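Local coordinates for D-isomer specific 2-hydroxyacid dehydrogenase family protein (Desulfovibrio vulgaris, PDB 5TX7) that interconverts D-2-hydroxyacids and the matching 2-oxoacids by hydride transfer, with NAD as the hydride carrier, at the interface of chains A and B. Residues are numbered along the deposited sequence; one frame, centred on the assembly and turned at random. Chains: chain A/B, D-isomer specific 2-hydroxyacid dehydrogenase family protein.

Contact 1: the interface of chains A and B. Residues chain A 118, 121, 138-139, 143; chain B 284-285, 287.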
loop_
_atom_site.group_PDB
_atom_site.type_symbol
_atom_site.label_atom_id
_atom_site.label_comp_id
_atom_site.label_asym_id
_atom_site.label_seq_id
_atom_site.Cartn_x
_atom_site.Cartn_y
_atom_site.Cartn_z
ATOM N N THR A 118 5.083 -7.079 2.688
ATOM C CA THR A 118 4.385 -7.318 3.968
ATOM C C THR A 118 3.814 -8.704 4.034
ATOM O O THR A 118 3.902 -9.353 5.064
ATOM C CB THR A 118 3.242 -6.345 4.246
ATOM O OG1 THR A 118 2.324 -6.371 3.155
ATOM C CG2 THR A 118 3.788 -4.938 4.472
ATOM N N HIS A 121 6.491 -11.422 4.757
ATOM C CA HIS A 121 6.849 -11.467 6.180
ATOM C C HIS A 121 5.742 -12.007 7.087
ATOM O O HIS A 121 6.031 -12.642 8.113
ATOM C CB HIS A 121 7.307 -10.105 6.666
ATOM C CG HIS A 121 8.590 -9.673 6.049
ATOM N ND1 HIS A 121 8.631 -8.883 4.926
ATOM C CD2 HIS A 121 9.877 -9.944 6.366
ATOM C CE1 HIS A 121 9.885 -8.669 4.587
ATOM N NE2 HIS A 121 10.662 -9.299 5.443
ATOM N N PHE A 138 13.165 -9.069 12.319
ATOM C CA PHE A 138 13.905 -9.582 11.160
ATOM C C PHE A 138 13.262 -9.103 9.855
ATOM O O PHE A 138 12.147 -8.584 9.858
ATOM C CB PHE A 138 13.982 -11.124 11.178
ATOM C CG PHE A 138 12.699 -11.800 10.777
ATOM C CD1 PHE A 138 11.676 -12.004 11.705
ATOM C CD2 PHE A 138 12.493 -12.196 9.459
ATOM C CE1 PHE A 138 10.484 -12.592 11.325
ATOM C CE2 PHE A 138 11.296 -12.769 9.076
ATOM C CZ PHE A 138 10.292 -12.975 10.010
ATOM N N TRP A 139 13.975 -9.302 8.749
ATOM C CA TRP A 139 13.425 -9.093 7.412
ATOM C C TRP A 139 14.200 -9.954 6.417
ATOM O O TRP A 139 15.422 -9.977 6.435
ATOM C CB TRP A 139 13.384 -7.595 7.007
ATOM C CG TRP A 139 14.689 -6.838 7.088
ATOM C CD1 TRP A 139 15.644 -6.720 6.109
ATOM C CD2 TRP A 139 15.161 -6.065 8.196
ATOM N NE1 TRP A 139 16.689 -5.935 6.553
ATOM C CE2 TRP A 139 16.419 -5.526 7.831
ATOM C CE3 TRP A 139 14.647 -5.782 9.471
ATOM C CZ2 TRP A 139 17.166 -4.722 8.695
ATOM C CZ3 TRP A 139 15.391 -4.997 10.331
ATOM C CH2 TRP A 139 16.635 -4.467 9.935
ATOM N N GLN A 143 13.761 -3.493 3.441
ATOM C CA GLN A 143 12.635 -2.568 3.492
ATOM C C GLN A 143 13.016 -1.287 2.790
ATOM O O GLN A 143 14.030 -0.684 3.144
ATOM C CB GLN A 143 12.250 -2.300 4.951
ATOM C CG GLN A 143 11.756 -3.527 5.709
ATOM C CD GLN A 143 10.521 -4.128 5.065
ATOM O OE1 GLN A 143 9.391 -3.651 5.258
ATOM N NE2 GLN A 143 10.732 -5.167 4.268
ATOM N N THR B 284 3.579 -8.198 10.603
ATOM C CA THR B 284 4.985 -8.074 10.185
ATOM C C THR B 284 5.869 -8.000 11.448
ATOM O O THR B 284 5.404 -7.503 12.477
ATOM C CB THR B 284 5.189 -6.848 9.264
ATOM O OG1 THR B 284 4.597 -5.696 9.856
ATOM C CG2 THR B 284 4.544 -7.088 7.915
ATOM N N PRO B 285 7.130 -8.482 11.379
ATOM C CA PRO B 285 7.946 -8.657 12.584
ATOM C C PRO B 285 8.686 -7.411 13.075
ATOM O O PRO B 285 9.910 -7.376 13.047
ATOM C CB PRO B 285 8.931 -9.764 12.157
ATOM C CG PRO B 285 9.149 -9.473 10.741
ATOM C CD PRO B 285 7.794 -9.081 10.214
ATOM N N LEU B 287 9.294 -4.327 11.989
ATOM C CA LEU B 287 10.247 -3.832 11.005
ATOM C C LEU B 287 9.784 -2.548 10.315
ATOM O O LEU B 287 10.361 -2.154 9.294
ATOM C CB LEU B 287 10.524 -4.941 9.960
ATOM C CG LEU B 287 9.340 -5.539 9.161
ATOM C CD1 LEU B 287 8.646 -4.526 8.272
ATOM C CD2 LEU B 287 9.777 -6.688 8.278
#

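Contact 2: the interface of chains A and B. Residues chain A 112, 147, 169-170; chain B 105, 165-166.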
loop_
_atom_site.group_PDB
_atom_site.type_symbol
_atom_site.label_atom_id
_atom_site.label_comp_id
_atom_site.label_asym_id
_atom_site.label_seq_id
_atom_site.Cartn_x
_atom_site.Cartn_y
_atom_site.Cartn_z
ATOM N N LEU A 112 4.258 -0.992 -3.080
ATOM C CA LEU A 112 4.597 -1.146 -1.670
ATOM C C LEU A 112 4.792 -2.587 -1.250
ATOM O O LEU A 112 5.589 -2.851 -0.341
ATOM C CB LEU A 112 3.559 -0.473 -0.765
ATOM C CG LEU A 112 3.629 1.049 -0.758
ATOM C CD1 LEU A 112 2.407 1.611 -0.044
ATOM C CD2 LEU A 112 4.901 1.523 -0.093
ATOM N N THR A 147 10.716 7.611 -0.363
ATOM C CA THR A 147 11.189 8.986 -0.203
ATOM C C THR A 147 12.415 9.269 -1.024
ATOM O O THR A 147 13.352 8.491 -1.004
ATOM C CB THR A 147 11.522 9.314 1.258
ATOM O OG1 THR A 147 10.484 8.800 2.087
ATOM C CG2 THR A 147 11.601 10.818 1.484
ATOM N N ALA A 169 2.925 12.965 -2.155
ATOM C CA ALA A 169 2.666 12.863 -0.724
ATOM C C ALA A 169 3.558 11.831 -0.031
ATOM O O ALA A 169 3.881 11.984 1.131
ATOM C CB ALA A 169 1.213 12.544 -0.484
ATOM N N LEU A 170 3.975 10.790 -0.749
ATOM C CA LEU A 170 4.960 9.843 -0.225
ATOM C C LEU A 170 6.422 10.352 -0.306
ATOM O O LEU A 170 7.350 9.569 -0.102
ATOM C CB LEU A 170 4.850 8.509 -0.976
ATOM C CG LEU A 170 3.552 7.741 -0.791
ATOM C CD1 LEU A 170 3.362 6.828 -1.977
ATOM C CD2 LEU A 170 3.520 6.946 0.506
ATOM N N GLN B 105 4.873 5.051 5.764
ATOM C CA GLN B 105 4.721 4.213 4.582
ATOM C C GLN B 105 4.397 2.762 4.899
ATOM O O GLN B 105 3.709 2.113 4.107
ATOM C CB GLN B 105 5.949 4.305 3.697
ATOM C CG GLN B 105 6.070 5.663 3.074
ATOM C CD GLN B 105 7.235 5.821 2.127
ATOM O OE1 GLN B 105 7.832 4.845 1.622
ATOM N NE2 GLN B 105 7.527 7.077 1.813
ATOM N N ARG B 165 -0.967 13.193 6.144
ATOM C CA ARG B 165 -0.707 13.794 4.832
ATOM C C ARG B 165 -0.934 12.762 3.709
ATOM O O ARG B 165 -1.566 13.072 2.686
ATOM C CB ARG B 165 0.687 14.454 4.771
ATOM C CG ARG B 165 1.213 14.726 3.364
ATOM C CD ARG B 165 2.407 15.677 3.340
ATOM N NE ARG B 165 3.377 15.289 2.301
ATOM C CZ ARG B 165 4.562 14.699 2.500
ATOM N NH1 ARG B 165 5.335 14.402 1.452
ATOM N NH2 ARG B 165 5.003 14.404 3.721
ATOM N N ILE B 166 -0.479 11.532 3.921
ATOM C CA ILE B 166 -0.649 10.491 2.918
ATOM C C ILE B 166 -2.128 10.185 2.736
ATOM O O ILE B 166 -2.634 10.169 1.603
ATOM C CB ILE B 166 0.161 9.231 3.273
ATOM C CG1 ILE B 166 1.664 9.537 3.199
ATOM C CG2 ILE B 166 -0.164 8.098 2.314
ATOM C CD1 ILE B 166 2.548 8.558 3.947
#

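Contact 3: the interface of chains A and B. Residues chain A 264, 269, 276, 283; chain B 125-126, 130.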
loop_
_atom_site.group_PDB
_atom_site.type_symbol
_atom_site.label_atom_id
_atom_site.label_comp_id
_atom_site.label_asym_id
_atom_site.label_seq_id
_atom_site.Cartn_x
_atom_site.Cartn_y
_atom_site.Cartn_z
ATOM N N LEU A 264 -1.523 -8.577 -18.734
ATOM C CA LEU A 264 -0.560 -9.322 -19.557
ATOM C C LEU A 264 -1.088 -9.391 -21.009
ATOM O O LEU A 264 -2.271 -9.176 -21.262
ATOM C CB LEU A 264 -0.342 -10.724 -19.006
ATOM C CG LEU A 264 0.205 -10.873 -17.586
ATOM C CD1 LEU A 264 0.204 -12.377 -17.210
ATOM C CD2 LEU A 264 1.619 -10.331 -17.480
ATOM N N PRO A 269 -2.640 -16.280 -18.610
ATOM C CA PRO A 269 -1.318 -16.631 -19.128
ATOM C C PRO A 269 -1.085 -18.126 -19.320
ATOM O O PRO A 269 -1.746 -18.942 -18.694
ATOM C CB PRO A 269 -0.358 -16.080 -18.058
ATOM C CG PRO A 269 -1.157 -16.050 -16.811
ATOM C CD PRO A 269 -2.564 -15.722 -17.243
ATOM N N LEU A 276 5.969 -15.249 -15.748
ATOM C CA LEU A 276 5.647 -16.195 -14.660
ATOM C C LEU A 276 6.856 -16.962 -14.105
ATOM O O LEU A 276 6.760 -17.556 -13.033
ATOM C CB LEU A 276 4.554 -17.171 -15.095
ATOM C CG LEU A 276 3.164 -16.563 -15.140
ATOM C CD1 LEU A 276 2.232 -17.439 -15.962
ATOM C CD2 LEU A 276 2.589 -16.372 -13.736
ATOM N N ILE A 283 2.126 -10.279 -9.890
ATOM C CA ILE A 283 1.093 -10.295 -10.913
ATOM C C ILE A 283 -0.272 -10.440 -10.237
ATOM O O ILE A 283 -0.454 -11.264 -9.341
ATOM C CB ILE A 283 1.307 -11.418 -11.940
ATOM C CG1 ILE A 283 2.740 -11.362 -12.485
ATOM C CG2 ILE A 283 0.307 -11.287 -13.088
ATOM C CD1 ILE A 283 3.043 -12.420 -13.535
ATOM N N ILE B 125 -2.667 -17.008 -9.003
ATOM C CA ILE B 125 -2.263 -17.081 -10.420
ATOM C C ILE B 125 -1.263 -18.218 -10.653
ATOM O O ILE B 125 -1.430 -18.984 -11.596
ATOM C CB ILE B 125 -1.660 -15.747 -10.956
ATOM C CG1 ILE B 125 -2.755 -14.708 -11.117
ATOM C CG2 ILE B 125 -0.987 -15.937 -12.328
ATOM C CD1 ILE B 125 -2.247 -13.298 -11.241
ATOM N N ARG B 126 -0.259 -18.320 -9.779
ATOM C CA ARG B 126 0.803 -19.328 -9.889
ATOM C C ARG B 126 0.320 -20.754 -9.647
ATOM O O ARG B 126 0.914 -21.703 -10.166
ATOM C CB ARG B 126 1.966 -18.995 -8.944
ATOM C CG ARG B 126 2.734 -17.750 -9.358
ATOM C CD ARG B 126 3.848 -17.381 -8.406
ATOM N NE ARG B 126 4.247 -15.993 -8.621
ATOM C CZ ARG B 126 4.945 -15.539 -9.673
ATOM N NH1 ARG B 126 5.368 -16.341 -10.645
ATOM N NH2 ARG B 126 5.228 -14.244 -9.754
ATOM N N TRP B 130 -6.220 -18.281 -12.471
ATOM C CA TRP B 130 -6.686 -17.427 -13.566
ATOM C C TRP B 130 -7.233 -18.274 -14.726
ATOM O O TRP B 130 -8.287 -17.950 -15.281
ATOM C CB TRP B 130 -5.565 -16.467 -14.046
ATOM C CG TRP B 130 -6.042 -15.166 -14.673
ATOM C CD1 TRP B 130 -7.307 -14.871 -15.115
ATOM C CD2 TRP B 130 -5.245 -14.005 -14.961
ATOM N NE1 TRP B 130 -7.344 -13.611 -15.638
ATOM C CE2 TRP B 130 -6.096 -13.052 -15.563
ATOM C CE3 TRP B 130 -3.895 -13.675 -14.757
ATOM C CZ2 TRP B 130 -5.651 -11.788 -15.962
ATOM C CZ3 TRP B 130 -3.444 -12.421 -15.169
ATOM C CH2 TRP B 130 -4.329 -11.491 -15.764
#

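Contact 1: the interface of chains A and B
B:Pro285 and B:Leu287 flank the histidine that is catalytic in this family, in the loop after strand 281-283. They press this loop against chain A, on helix 118-126 and the segments holding A:Phe138 and A:Gln143. B:Leu287 takes up much of the contact. Its CG lies between the backbone N and the carbonyl carbon (chi1 57°). This turns the branch point toward chain A, with CD2 directed to the A:His121 ring and CD1 to the A:Gln143 amide. CD2 sits over the centre of the A:His121 imidazole, 3.8 Å from the ring centroid. The backbone carbon of A:Trp139 lies at the edge of this ring, in its plane. A:Trp139 CB also reaches B:Leu287 CD2, at 3.9 Å. The other methyl, B:Leu287 CD1, meets the side-chain amide carbon CD of A:Gln143 at 3.7 Å. The A:Gln143 chain bends at chi2 (-60°) and crosses the leucine at about a right angle.

B:Pro285 lies against one face of the A:Phe138 ring, crossing it at about a right angle. Its CG is displaced toward the rim, 3.8 Å from the ring centroid. On another side, B:Pro285 CD touches A:His121 CB at 3.7 Å. B:Thr284 adds a lighter contact, with CG2 at 3.7 Å from the backbone O of A:Thr118.

The patch is thus mainly apolar and CH-pi packing. It joins the neighbourhood of one subunit's active site to the other subunit, and may steady the histidine loop if this dimer forms in solution.

Contact 2: the interface of chains A and B
A:Leu170 packs against B:Gln105 and B:Ile166 in the apolar part of this contact. A:Leu170 CD2 lies 3.8 Å from B:Gln105 CG, in the aliphatic part of the glutamine. The same CD2 is 3.9 Å from the terminal methyl CD1 of B:Ile166. The leucine and isoleucine side chains cross at about a right angle. A:Leu112 lies nearer the middle of the dimer, with CD1 4.4 Å from the backbone O of B:Gln105.

Polar groups also meet. The B:Gln105 chain is extended beyond CG (chi2 -177°), which lays it alongside A:Leu170, its amide by the backbone carbonyl. There NE2 is 3.1 Å from the backbone O of A:Leu170. This O lies roughly on the extension of the CD-NE2 bond, between the two N-H directions, so the approach is not a hydrogen bond. A:Thr147 OG1 is 3.4 Å from the same NE2. B:Arg165 brings its guanidinium near the backbone O of A:Ala169, at the end of helix 158-169. This arginine is poorly ordered, so its contact is doubtful.

In the fold, both chains contribute helices 100-116 and 158-169. The second follows strand 150-154 and the glycine-rich loop of the NAD-binding Rossmann domain. The contact thus sets the coenzyme domains of the two subunits against each other.

Contact 3: the interface of chains A and B
B:Ile125 enters chain A between A:Ile283 and A:Leu276, and its two branches part to meet them. The terminal methyl CD1 touches A:Ile283 CG2 at 3.7 Å and also faces that residue's backbone O. The short branch, CG2, meets A:Leu276 CD2 at 3.9 Å. B:Ile125 crosses both side chains at about a right angle. CG2, anti to the backbone N, faces A:Leu276, while CG1, beside that N (chi1 -72°), carries CD1 to A:Ile283.

B:Trp130 makes the neighbouring contact. A:Pro269 CD sits above the plane of the indole but just outside its rim, 3.5 Å from CE3. A:Leu264 CD1 stands beyond the edge on that same side, a looser contact 4.2 Å from CZ3.

B:Arg126 runs past A:Leu276 in the opposite direction. The chain is extended as far as NE and turns at chi4 (-73°). This brings NH1 to 3.0 Å from the backbone O of A:Leu276, with that residue's carbonyl carbon at the guanidinium edge. The NH1 hydrogens are not aimed at this oxygen, so the pair is not a hydrogen bond. Any attraction would be electrostatic.

Further out, helix 118-126 fixes B:Ile125 and B:Arg126 side by side, and helix 129-132 holds B:Trp130. On chain A, helix 274-277 and strand 281-283 carry A:Leu276 and A:Ile283. A:Leu264 and A:Pro269 lie in the stretch between strand 258-261 and helix 274-277, which also carries the family's catalytic glutamate.

Contacts 1 and 2 have C-alpha centres about 18 Å apart. Contact 3 lies about 25 Å from contact 1 and 29 Å from contact 2. Contacts 1 and 3 share helix 118-126 and the stretch around strand 281-283, with the chains exchanged. Helix 118-126 of one subunit meets strand 281-283, or the loop just after it, of the other. The two-fold twin of contact 3 therefore continues contact 1. Contact 2 instead pairs helices 100-116 and 158-169. Together the three span an extensive two-fold interface that reaches the surroundings of both active sites. This suits a functional dimer, though the structure alone does not show one.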